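Local coordinates for protein similarities with probable monooxygenase (Photorhabdus luminescens, PDB 4HB9) that binds flavin-adenine dinucleotide and probably acts as an FAD-dependent monooxygenase of the aromatic-ring hydroxylase type, at residues I74-L88 with N203-K215. Sequence-based numbering, arbitrary orientation. Where two conformers were deposited one is given.
Sequences IGGQSRFYNERMRLL and NFRDGTPNSIVPK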
loop_
_atom_site.group_PDB
_atom_site.type_symbol
_atom_site.label_atom_id
_atom_site.label_comp_id
_atom_site.label_asym_id
_atom_site.label_seq_id
_atom_site.Cartn_x
_atom_site.Cartn_y
_atom_site.Cartn_z
ATOM N N ILE A 74 7.940 14.406 5.330
ATOM C CA ILE A 74 9.019 13.434 5.469
ATOM C C ILE A 74 9.964 13.691 4.305
ATOM O O ILE A 74 9.540 14.128 3.225
ATOM C CB ILE A 74 8.514 11.966 5.544
ATOM C CG1 ILE A 74 9.661 10.963 5.740
ATOM C CG2 ILE A 74 7.746 11.558 4.301
ATOM C CD1 ILE A 74 10.387 11.073 7.069
ATOM N N GLY A 75 11.246 13.437 4.545
ATOM C CA GLY A 75 12.318 14.178 3.884
ATOM C C GLY A 75 12.890 13.650 2.593
ATOM O O GLY A 75 12.470 12.610 2.076
ATOM N N GLY A 76 13.845 14.424 2.071
ATOM C CA GLY A 76 14.712 14.019 0.959
ATOM C C GLY A 76 16.156 14.005 1.436
ATOM O O GLY A 76 16.412 14.076 2.642
ATOM N N GLN A 77 17.092 13.942 0.485
ATOM C CA GLN A 77 18.541 13.826 0.756
ATOM C C GLN A 77 18.955 12.425 1.236
ATOM O O GLN A 77 19.898 12.299 2.018
ATOM C CB GLN A 77 19.029 14.872 1.776
ATOM C CG GLN A 77 18.630 16.309 1.488
ATOM C CD GLN A 77 19.248 17.289 2.481
ATOM O OE1 GLN A 77 19.204 17.074 3.696
ATOM N NE2 GLN A 77 19.830 18.370 1.967
ATOM N N SER A 78 18.273 11.383 0.755
ATOM C CA SER A 78 18.550 10.005 1.181
ATOM C C SER A 78 20.052 9.701 1.251
ATOM O O SER A 78 20.774 9.904 0.278
ATOM C CB SER A 78 17.874 9.017 0.237
ATOM O OG SER A 78 18.190 7.680 0.598
ATOM N N ARG A 79 20.502 9.211 2.403
ATOM C CA ARG A 79 21.916 8.989 2.677
ATOM C C ARG A 79 22.293 7.514 2.555
ATOM O O ARG A 79 21.461 6.619 2.767
ATOM C CB ARG A 79 22.244 9.491 4.082
ATOM C CG ARG A 79 22.202 11.013 4.183
ATOM C CD ARG A 79 22.350 11.521 5.604
ATOM N NE ARG A 79 21.314 10.964 6.470
ATOM C CZ ARG A 79 20.615 11.645 7.377
ATOM N NH1 ARG A 79 20.809 12.949 7.572
ATOM N NH2 ARG A 79 19.691 11.011 8.094
ATOM N N PHE A 80 23.548 7.265 2.206
ATOM C CA PHE A 80 24.031 5.913 2.007
ATOM C C PHE A 80 25.268 5.715 2.854
ATOM O O PHE A 80 26.195 6.539 2.816
ATOM C CB PHE A 80 24.326 5.649 0.527
ATOM C CG PHE A 80 23.087 5.590 -0.329
ATOM C CD1 PHE A 80 22.543 4.374 -0.709
ATOM C CD2 PHE A 80 22.454 6.757 -0.734
ATOM C CE1 PHE A 80 21.390 4.321 -1.488
ATOM C CE2 PHE A 80 21.299 6.717 -1.498
ATOM C CZ PHE A 80 20.767 5.497 -1.882
ATOM N N TYR A 81 25.276 4.643 3.644
ATOM C CA TYR A 81 26.425 4.322 4.485
ATOM C C TYR A 81 26.846 2.905 4.242
ATOM O O TYR A 81 26.039 2.080 3.827
ATOM C CB TYR A 81 26.066 4.438 5.965
ATOM C CG TYR A 81 25.629 5.791 6.435
ATOM C CD1 TYR A 81 26.525 6.659 7.060
ATOM C CD2 TYR A 81 24.317 6.199 6.285
ATOM C CE1 TYR A 81 26.118 7.904 7.505
ATOM C CE2 TYR A 81 23.897 7.441 6.715
ATOM C CZ TYR A 81 24.802 8.286 7.325
ATOM O OH TYR A 81 24.359 9.511 7.758
ATOM N N ASN A 82 28.092 2.589 4.567
ATOM C CA ASN A 82 28.457 1.197 4.714
ATOM C C ASN A 82 28.013 0.711 6.084
ATOM O O ASN A 82 27.291 1.407 6.796
ATOM C CB ASN A 82 29.947 0.950 4.441
ATOM C CG ASN A 82 30.859 1.427 5.563
ATOM O OD1 ASN A 82 30.430 2.026 6.569
ATOM N ND2 ASN A 82 32.158 1.172 5.377
ATOM N N GLU A 83 28.390 -0.494 6.444
ATOM C CA GLU A 83 27.900 -1.059 7.693
ATOM C C GLU A 83 28.753 -0.645 8.913
ATOM O O GLU A 83 28.510 -1.099 10.019
ATOM C CB GLU A 83 27.796 -2.569 7.570
ATOM C CG GLU A 83 29.090 -3.351 7.737
ATOM C CD GLU A 83 30.052 -3.272 6.556
ATOM O OE1 GLU A 83 29.909 -2.439 5.627
ATOM O OE2 GLU A 83 31.009 -4.057 6.587
ATOM N N ARG A 84 29.757 0.197 8.700
ATOM C CA ARG A 84 30.630 0.652 9.787
ATOM C C ARG A 84 30.496 2.173 9.914
ATOM O O ARG A 84 31.454 2.857 10.233
ATOM C CB ARG A 84 32.088 0.236 9.528
ATOM C CG ARG A 84 32.328 -1.262 9.382
ATOM C CD ARG A 84 32.374 -2.006 10.711
ATOM N NE ARG A 84 33.599 -1.741 11.472
ATOM C CZ ARG A 84 33.954 -2.356 12.609
ATOM N NH1 ARG A 84 33.210 -3.319 13.149
ATOM N NH2 ARG A 84 35.084 -2.019 13.204
HETATM N N MSE A 85 29.286 2.653 9.626
HETATM C CA MSE A 85 28.971 4.072 9.812
HETATM C C MSE A 85 29.714 5.043 8.916
HETATM O O MSE A 85 29.739 6.239 9.221
HETATM C CB MSE A 85 29.276 4.415 11.282
HETATM C CG MSE A 85 28.229 5.331 11.910
HETATM SE SE MSE A 85 28.826 5.900 13.704
HETATM C CE MSE A 85 30.775 5.807 13.425
ATOM N N ARG A 86 30.358 4.566 7.857
ATOM C CA ARG A 86 31.048 5.467 6.928
ATOM C C ARG A 86 30.065 5.967 5.856
ATOM O O ARG A 86 29.511 5.168 5.096
ATOM C CB ARG A 86 32.234 4.764 6.256
ATOM C CG ARG A 86 33.161 5.718 5.496
ATOM C CD ARG A 86 34.505 5.090 5.123
ATOM N NE ARG A 86 34.397 4.150 4.003
ATOM C CZ ARG A 86 34.213 4.496 2.722
ATOM N NH1 ARG A 86 34.111 5.776 2.358
ATOM N NH2 ARG A 86 34.124 3.551 1.791
ATOM N N LEU A 87 29.861 7.285 5.801
ATOM C CA LEU A 87 29.038 7.914 4.775
ATOM C C LEU A 87 29.616 7.654 3.388
ATOM O O LEU A 87 30.783 7.956 3.141
ATOM C CB LEU A 87 28.926 9.423 5.030
ATOM C CG LEU A 87 27.964 10.222 4.148
ATOM C CD1 LEU A 87 26.535 9.710 4.257
ATOM C CD2 LEU A 87 28.005 11.706 4.487
ATOM N N LEU A 88 28.805 7.077 2.497
ATOM C CA LEU A 88 29.210 6.787 1.104
ATOM C C LEU A 88 28.732 7.847 0.121
ATOM O O LEU A 88 29.452 8.225 -0.804
ATOM C CB LEU A 88 28.632 5.458 0.630
ATOM C CG LEU A 88 28.921 4.212 1.446
ATOM C CD1 LEU A 88 28.288 3.025 0.752
ATOM C CD2 LEU A 88 30.421 4.006 1.605
ATOM N N ASN A 203 21.149 11.359 12.723
ATOM C CA ASN A 203 20.738 10.893 11.386
ATOM C C ASN A 203 19.664 9.790 11.386
ATOM O O ASN A 203 19.038 9.535 10.355
ATOM C CB ASN A 203 21.946 10.466 10.543
ATOM C CG ASN A 203 22.772 9.389 11.200
ATOM O OD1 ASN A 203 22.843 9.313 12.416
ATOM N ND2 ASN A 203 23.419 8.569 10.402
ATOM N N PHE A 204 19.427 9.161 12.536
ATOM C CA PHE A 204 18.357 8.175 12.646
ATOM C C PHE A 204 16.992 8.819 12.888
ATOM O O PHE A 204 15.966 8.171 12.701
ATOM C CB PHE A 204 18.646 7.194 13.783
ATOM C CG PHE A 204 19.680 6.159 13.453
ATOM C CD1 PHE A 204 20.961 6.524 13.079
ATOM C CD2 PHE A 204 19.381 4.817 13.549
ATOM C CE1 PHE A 204 21.922 5.569 12.793
ATOM C CE2 PHE A 204 20.338 3.857 13.272
ATOM C CZ PHE A 204 21.607 4.230 12.882
ATOM N N ARG A 205 16.981 10.081 13.305
ATOM C CA ARG A 205 15.751 10.725 13.790
ATOM C C ARG A 205 15.322 12.000 13.042
ATOM O O ARG A 205 14.265 12.556 13.338
ATOM C CB ARG A 205 15.944 11.064 15.262
ATOM C CG ARG A 205 16.568 9.919 16.044
ATOM C CD ARG A 205 16.811 10.258 17.499
ATOM N NE ARG A 205 18.135 10.823 17.779
ATOM C CZ ARG A 205 18.405 12.124 17.925
ATOM N NH1 ARG A 205 17.457 13.049 17.784
ATOM N NH2 ARG A 205 19.644 12.507 18.217
ATOM N N ASP A 206 16.129 12.450 12.081
ATOM C CA ASP A 206 15.912 13.749 11.436
ATOM C C ASP A 206 14.959 13.721 10.241
ATOM O O ASP A 206 14.677 14.766 9.660
ATOM C CB ASP A 206 17.248 14.417 11.056
ATOM C CG ASP A 206 18.028 13.660 9.979
ATOM O OD1 ASP A 206 17.457 12.774 9.303
ATOM O OD2 ASP A 206 19.234 13.961 9.807
ATOM N N GLY A 207 14.461 12.546 9.868
ATOM C CA GLY A 207 13.499 12.460 8.771
ATOM C C GLY A 207 14.088 12.211 7.389
ATOM O O GLY A 207 13.340 12.077 6.417
ATOM N N THR A 208 15.414 12.165 7.275
ATOM C CA THR A 208 16.030 11.749 6.021
ATOM C C THR A 208 16.274 10.244 6.071
ATOM O O THR A 208 16.857 9.748 7.040
ATOM C CB THR A 208 17.347 12.509 5.742
ATOM O OG1 THR A 208 17.056 13.896 5.558
ATOM C CG2 THR A 208 18.017 12.001 4.471
ATOM N N PRO A 209 15.828 9.515 5.038
ATOM C CA PRO A 209 16.062 8.063 5.031
ATOM C C PRO A 209 17.536 7.681 4.845
ATOM O O PRO A 209 18.318 8.416 4.214
ATOM C CB PRO A 209 15.217 7.557 3.856
ATOM C CG PRO A 209 14.943 8.744 2.998
ATOM C CD PRO A 209 15.006 9.955 3.892
ATOM N N ASN A 210 17.900 6.533 5.411
ATOM C CA ASN A 210 19.261 6.023 5.349
ATOM C C ASN A 210 19.254 4.626 4.772
ATOM O O ASN A 210 18.354 3.830 5.064
ATOM C CB ASN A 210 19.900 5.962 6.736
ATOM C CG ASN A 210 19.822 7.286 7.489
ATOM O OD1 ASN A 210 20.449 8.252 7.118
ATOM N ND2 ASN A 210 19.031 7.324 8.535
ATOM N N SER A 211 20.273 4.330 3.975
ATOM C CA SER A 211 20.525 2.982 3.506
ATOM C C SER A 211 21.877 2.485 3.966
ATOM O O SER A 211 22.863 3.196 3.824
ATOM C CB SER A 211 20.464 2.967 1.993
ATOM O OG SER A 211 19.115 2.847 1.585
ATOM N N ILE A 212 21.915 1.270 4.514
ATOM C CA ILE A 212 23.136 0.655 4.937
ATOM C C ILE A 212 23.495 -0.361 3.894
ATOM O O ILE A 212 22.719 -1.297 3.631
ATOM C CB ILE A 212 22.996 -0.048 6.288
ATOM C CG1 ILE A 212 22.406 0.897 7.344
ATOM C CG2 ILE A 212 24.321 -0.649 6.714
ATOM C CD1 ILE A 212 23.059 2.246 7.495
ATOM N N VAL A 213 24.672 -0.175 3.304
ATOM C CA VAL A 213 25.149 -1.034 2.227
ATOM C C VAL A 213 26.356 -1.823 2.690
ATOM O O VAL A 213 27.478 -1.300 2.675
ATOM C CB VAL A 213 25.536 -0.233 0.970
ATOM C CG1 VAL A 213 25.809 -1.188 -0.190
ATOM C CG2 VAL A 213 24.431 0.729 0.588
ATOM N N PRO A 214 26.150 -3.077 3.105
ATOM C CA PRO A 214 27.268 -3.880 3.592
ATOM C C PRO A 214 28.035 -4.593 2.484
ATOM O O PRO A 214 27.688 -4.469 1.307
ATOM C CB PRO A 214 26.574 -4.900 4.482
ATOM C CG PRO A 214 25.280 -5.129 3.774
ATOM C CD PRO A 214 24.885 -3.821 3.170
ATOM N N LYS A 215 29.041 -5.375 2.873
ATOM C CA LYS A 215 29.773 -6.210 1.912
ATOM C C LYS A 215 29.004 -7.468 1.598
ATOM O O LYS A 215 29.206 -8.079 0.564
ATOM C CB LYS A 215 31.157 -6.619 2.448
ATOM C CG LYS A 215 32.057 -5.461 2.839
ATOM C CD LYS A 215 33.070 -5.913 3.895
ATOM C CE LYS A 215 33.745 -4.737 4.585
ATOM N NZ LYS A 215 34.809 -4.166 3.715
HETATM O O HOH W 1 29.485 -6.678 5.965
#
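The guanidinium of Arg-79 lies flat between CB of Asn-203 on one face and CB of Thr-208 on the other, both away from its centre, while its edges are taken up by acceptors. On one edge NE and NH2 both bond to OD1 of Asn-210, NE at 2.9 Å and nearly along the C=O axis; the two flat groups are almost coplanar, 9° apart. At the end of the group, NH1 meets Asp-206 OD2 at 2.9 Å on its syn lone pair and NH2 reaches OD1, a two-pronged salt bridge. A bend at chi3 (-57°) turns the guanidinium toward the 203-208 turn, beside the Asn-210 amide. An Asx turn, Asp-206 OD1 accepting from the backbone N of Thr-208, holds the carboxylate, while the bond from Asn-210 ND2 to Asn-203 O holds the amide. On the sheet face carrying Arg-79, Leu-87 CD1 covers one face of the Tyr-81 ring, and Asn-203 ND2 donates to Tyr-81 OH at 3.0 Å, with ring and amide planes 65° apart.

Beneath these groups the strands pair in parallel through backbone hydrogen bonds from Arg-79 N to Pro-209 O, Ser-211 N to Arg-79 O, Tyr-81 N to Ser-211 O, and Val-213 N to Tyr-81 O (2.7 Å), which set Phe-80 beside Ser-211 and Tyr-81 beside Ile-212. On the opposite sheet face, Phe-80 CD1 packs on Ser-211 CB at 3.7 Å. Before the strands, Thr-208 OG1 donates to Gly-76 O at 3.0 Å.

Strand 79-81 thus sits between 87-89 and 210-212 in the mixed sheet, with 218-228 antiparallel beyond 210-212. Ile-212 packs on Leu-282 of helix 280-287, whereas Ile-74, at the start of segment 74-88, rests against strand 106-110 and approaches the FAD-binding His-46.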